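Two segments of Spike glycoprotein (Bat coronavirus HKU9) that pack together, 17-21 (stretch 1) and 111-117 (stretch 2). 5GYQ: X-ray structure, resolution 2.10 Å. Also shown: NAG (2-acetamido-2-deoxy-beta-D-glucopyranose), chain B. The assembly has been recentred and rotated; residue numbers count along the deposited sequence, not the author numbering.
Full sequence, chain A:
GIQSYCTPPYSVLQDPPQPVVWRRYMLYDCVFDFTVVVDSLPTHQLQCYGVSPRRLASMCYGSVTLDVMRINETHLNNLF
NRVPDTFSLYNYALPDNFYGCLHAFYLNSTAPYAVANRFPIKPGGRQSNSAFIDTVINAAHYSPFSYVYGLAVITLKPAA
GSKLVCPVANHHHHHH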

# COMPACT_ATOMS: atom_id res chain seq x y z
N PRO A 17 6.52 -0.59 -6.66
CA PRO A 17 7.51 -1.66 -6.56
C PRO A 17 6.86 -3.04 -6.58
O PRO A 17 5.66 -3.16 -6.35
CB PRO A 17 8.18 -1.39 -5.21
CG PRO A 17 7.16 -0.65 -4.42
CD PRO A 17 6.36 0.16 -5.40
N GLN A 18 7.66 -4.07 -6.86
CA GLN A 18 7.19 -5.44 -6.75
C GLN A 18 6.78 -5.68 -5.30
O GLN A 18 7.38 -5.12 -4.39
CB GLN A 18 8.28 -6.42 -7.19
CG GLN A 18 8.78 -6.21 -8.61
CD GLN A 18 7.74 -6.53 -9.66
OE1 GLN A 18 6.74 -7.20 -9.39
NE2 GLN A 18 7.97 -6.06 -10.89
N PRO A 19 5.74 -6.50 -5.09
CA PRO A 19 5.23 -6.74 -3.73
C PRO A 19 6.28 -7.32 -2.79
O PRO A 19 6.21 -7.08 -1.58
CB PRO A 19 4.08 -7.72 -3.95
CG PRO A 19 4.31 -8.31 -5.29
CD PRO A 19 4.98 -7.25 -6.10
N VAL A 20 7.24 -8.07 -3.33
CA VAL A 20 8.30 -8.63 -2.49
C VAL A 20 9.14 -7.51 -1.87
O VAL A 20 9.70 -7.67 -0.79
CB VAL A 20 9.20 -9.62 -3.28
CG1 VAL A 20 9.99 -8.90 -4.38
CG2 VAL A 20 10.14 -10.36 -2.34
N VAL A 21 9.21 -6.35 -2.54
CA VAL A 21 9.91 -5.20 -1.98
C VAL A 21 9.00 -3.97 -1.86
O VAL A 21 9.38 -2.87 -2.27
CB VAL A 21 11.15 -4.82 -2.82
CG1 VAL A 21 12.28 -5.80 -2.55
CG2 VAL A 21 10.82 -4.78 -4.31
C1 NAG B . -1.39 -13.48 -10.28
C2 NAG B . -2.09 -14.40 -11.25
C3 NAG B . -2.13 -15.82 -10.69
C4 NAG B . -0.72 -16.28 -10.35
C5 NAG B . 0.04 -15.24 -9.52
C6 NAG B . 1.52 -15.55 -9.40
C7 NAG B . -3.73 -13.32 -12.72
C8 NAG B . -5.16 -12.90 -12.89
N2 NAG B . -3.43 -13.93 -11.56
O3 NAG B . -2.71 -16.67 -11.67
O4 NAG B . -0.76 -17.45 -9.53
O5 NAG B . -0.05 -13.93 -10.10
O6 NAG B . 2.19 -14.61 -8.57
O7 NAG B . -2.89 -13.13 -13.59
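Stretch 2 111-117: APYAVAN

Stretch 1 folds into a tight turn from Gln 18 to Val 21: Pro 19 and Val 20 form a short 3-10 segment, with phi/psi near -60/-28° and -64/-27°, and the turn is closed by a hydrogen bond of 2.9 Å from Val 21 N to Gln 18 O. Stretch 2 runs alongside this turn in an open conformation, its phi/psi values from Tyr 113 to Ala 116 lying in the extended region although no regular strand forms. Both segments advance in the same sense, since Gln 18 lies nearest Ala 114 (CA to CA, 5.5 Å) and Val 20 nearest Val 115 (CA to CA, 5.6 Å). Between these two pairs the turn advances two residues while the extended chain advances one. Together the stretches bury 305 Å².

The polar anchor is the side chain of Gln 18, whose CA-to-CB bond points toward stretch 2. With chi1 and chi2 both in m, its amide reaches the backbone and uses both of its functions: Ala 114 N donates to Gln 18 OE1 at 2.7 Å in a nearly linear bond (172°), while Gln 18 NE2 donates to Pro 112 O at 2.9 Å with a more bent geometry (146°). The amide therefore spans Tyr 113, satisfying the backbone groups before and after it. Ala 114 turns its methyl toward the turn, where its CB packs 3.6 Å from Gln 18 CG and 4.2 Å from Val 20 CG1.

Apolar contacts continue the interface. Pro 19 CG lies 3.9 Å from Tyr 113 CE1 and 3.8 Å from Val 115 CG2; the Tyr 113 side chain starts away from stretch 1, but its end comes nearer. Farther along, Val 20 CG2 meets Ala 116 CB at 4.2 Å. The NAG sugar adjoins the Tyr 113 ring at its edge, with O5 3.5 Å from Tyr 113 CE2.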

# COMPACT_ATOMS: atom_id res chain seq x y z
N ALA A 111 3.38 -6.97 -16.78
CA ALA A 111 4.83 -6.94 -16.65
C ALA A 111 5.33 -8.07 -15.76
O ALA A 111 4.52 -8.82 -15.21
CB ALA A 111 5.27 -5.58 -16.10
N PRO A 112 6.67 -8.22 -15.64
CA PRO A 112 7.20 -9.10 -14.60
C PRO A 112 6.57 -8.81 -13.24
O PRO A 112 6.48 -7.66 -12.82
CB PRO A 112 8.69 -8.77 -14.60
CG PRO A 112 8.98 -8.45 -16.02
CD PRO A 112 7.73 -7.79 -16.57
N TYR A 113 6.11 -9.88 -12.59
CA TYR A 113 5.39 -9.77 -11.33
C TYR A 113 6.14 -10.59 -10.30
O TYR A 113 6.01 -11.82 -10.26
CB TYR A 113 3.95 -10.26 -11.52
CG TYR A 113 3.02 -10.08 -10.34
CD1 TYR A 113 3.04 -8.92 -9.57
CD2 TYR A 113 2.10 -11.07 -10.01
CE1 TYR A 113 2.17 -8.76 -8.50
CE2 TYR A 113 1.24 -10.92 -8.95
CZ TYR A 113 1.27 -9.76 -8.19
OH TYR A 113 0.41 -9.62 -7.14
N ALA A 114 6.96 -9.92 -9.49
CA ALA A 114 7.87 -10.61 -8.58
C ALA A 114 7.21 -10.89 -7.23
O ALA A 114 7.11 -10.01 -6.38
CB ALA A 114 9.14 -9.81 -8.39
N VAL A 115 6.77 -12.13 -7.05
CA VAL A 115 6.05 -12.53 -5.85
C VAL A 115 6.74 -13.71 -5.18
O VAL A 115 6.90 -14.76 -5.80
CB VAL A 115 4.59 -12.90 -6.17
CG1 VAL A 115 3.85 -13.33 -4.91
CG2 VAL A 115 3.89 -11.73 -6.83
N ALA A 116 7.13 -13.55 -3.92
CA ALA A 116 7.75 -14.64 -3.17
C ALA A 116 6.71 -15.72 -2.89
O ALA A 116 5.55 -15.41 -2.62
CB ALA A 116 8.35 -14.12 -1.87
N ASN A 117 7.13 -16.98 -2.97
CA ASN A 117 6.21 -18.08 -2.73
C ASN A 117 6.76 -19.08 -1.71
O ASN A 117 6.34 -20.23 -1.67
CB ASN A 117 5.85 -18.78 -4.05
CG ASN A 117 6.97 -19.67 -4.56
OD1 ASN A 117 8.15 -19.36 -4.41
ND2 ASN A 117 6.59 -20.79 -5.16